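Side-chain contact in purine nucleoside phosphorylase (Thermus thermophilus, PDB 1ODK), which probably catalyses the reversible phosphorolysis of purine nucleosides to the free base and a pentose 1-phosphate: residues A71-V74 against E75-R79. Residues are numbered along the deposited sequence; the frame is centred on the assembly and turned at random.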
# COMPACT_ATOMS: atom_id res chain seq x y z
N ALA B 71 -4.71 -19.37 13.26
CA ALA B 71 -4.30 -19.96 11.99
C ALA B 71 -3.45 -21.20 12.23
O ALA B 71 -3.62 -22.21 11.54
CB ALA B 71 -3.52 -18.95 11.14
N ILE B 72 -2.55 -21.13 13.19
CA ILE B 72 -1.70 -22.27 13.52
C ILE B 72 -2.57 -23.44 13.97
O ILE B 72 -2.34 -24.58 13.56
CB ILE B 72 -0.72 -21.92 14.65
CG1 ILE B 72 0.45 -21.10 14.09
CG2 ILE B 72 -0.24 -23.19 15.36
CD1 ILE B 72 1.34 -20.49 15.16
N VAL B 73 -3.56 -23.16 14.81
CA VAL B 73 -4.44 -24.20 15.33
C VAL B 73 -5.33 -24.78 14.23
O VAL B 73 -5.50 -26.00 14.15
CB VAL B 73 -5.31 -23.66 16.49
CG1 VAL B 73 -6.32 -24.72 16.94
CG2 VAL B 73 -4.43 -23.26 17.66
N VAL B 74 -5.87 -23.92 13.39
CA VAL B 74 -6.73 -24.37 12.29
C VAL B 74 -5.93 -25.23 11.30
O VAL B 74 -6.38 -26.31 10.91
CB VAL B 74 -7.36 -23.16 11.55
CG1 VAL B 74 -8.07 -23.62 10.28
CG2 VAL B 74 -8.35 -22.46 12.47
N GLU B 75 -4.75 -24.76 10.89
CA GLU B 75 -3.92 -25.51 9.95
C GLU B 75 -3.63 -26.92 10.49
O GLU B 75 -3.71 -27.91 9.76
CB GLU B 75 -2.59 -24.78 9.71
CG GLU B 75 -2.72 -23.49 8.90
CD GLU B 75 -2.68 -23.72 7.39
OE1 GLU B 75 -3.15 -24.78 6.92
OE2 GLU B 75 -2.18 -22.83 6.66
N GLU B 76 -3.29 -27.00 11.77
CA GLU B 76 -2.99 -28.29 12.37
C GLU B 76 -4.24 -29.15 12.56
O GLU B 76 -4.19 -30.37 12.37
CB GLU B 76 -2.22 -28.07 13.68
CG GLU B 76 -0.82 -27.51 13.42
CD GLU B 76 -0.01 -27.23 14.68
OE1 GLU B 76 -0.44 -27.62 15.78
OE2 GLU B 76 1.06 -26.61 14.55
N LEU B 77 -5.36 -28.53 12.90
CA LEU B 77 -6.62 -29.26 13.08
C LEU B 77 -7.04 -29.93 11.77
O LEU B 77 -7.55 -31.05 11.78
CB LEU B 77 -7.73 -28.33 13.56
CG LEU B 77 -7.74 -27.97 15.05
CD1 LEU B 77 -8.90 -27.03 15.34
CD2 LEU B 77 -7.86 -29.24 15.89
N VAL B 78 -6.84 -29.23 10.65
CA VAL B 78 -7.20 -29.77 9.35
C VAL B 78 -6.34 -30.99 9.05
O VAL B 78 -6.82 -31.99 8.50
CB VAL B 78 -7.02 -28.71 8.23
CG1 VAL B 78 -7.13 -29.37 6.86
CG2 VAL B 78 -8.09 -27.63 8.37
N ARG B 79 -5.06 -30.91 9.41
CA ARG B 79 -4.15 -32.03 9.19
C ARG B 79 -4.59 -33.21 10.06
O ARG B 79 -4.38 -34.36 9.71
CB ARG B 79 -2.72 -31.64 9.55
CG ARG B 79 -2.02 -30.77 8.51
CD ARG B 79 -2.06 -31.42 7.14
NE ARG B 79 -0.83 -31.23 6.38
CZ ARG B 79 0.32 -31.85 6.66
NH1 ARG B 79 0.40 -32.70 7.67
NH2 ARG B 79 1.39 -31.62 5.91
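Val73 and Leu77, one turn apart on helix 67-79, run alongside each other off the same face of the helix, with Val73 CG1 resting 3.8 Å from Leu77 CD1. The valine reaches its neighbour with the branch that stands anti to its own backbone N (chi1 175°) and therefore leans over the carbonyl toward the following turn. Val74 and Val78 repeat the i to i+4 spacing more loosely, CG1 of the first lying 4.4 Å from CG2 of the second.

Ile72 and Glu76 form a mixed pair. The methyl CG2 of Ile72 sits 3.7 Å from Glu76 OE2, because the glutamate chain, extended beyond CG (chi2 178°), leans back toward Ile72 and brings OE2 up to this methyl. Both oxygens of this buried group are engaged: OE1 accepts from the backbone N of Val6, while OE2 is hydrogen-bonded to His5 ND1 and to Tyr160 OH of the second subunit. The OE2 of Glu75 instead meets Arg192 in a salt bridge and Tyr119 OH in a hydrogen bond, partners that would be expected to favour the ionised form.

Beneath the side chains run four regular alpha-helical backbone bonds. The shortest joins Leu77 N to Val73 O at 2.8 Å; the others run from Glu75 N to Ala71 O, from Glu76 N to Ile72 O and from Val78 N to Val74 O.

One face of the helix lies on the sheet, where Val73 and Leu77 pack on Gln61 of strand 56-61 and Val74 and Leu77 on Leu19 of the neighbouring strand 16-20. Ala71, Val74 and Glu75 meet helix 182-192, while Ile72 and Glu75 touch Phe159 and Tyr160, respectively, of the second subunit.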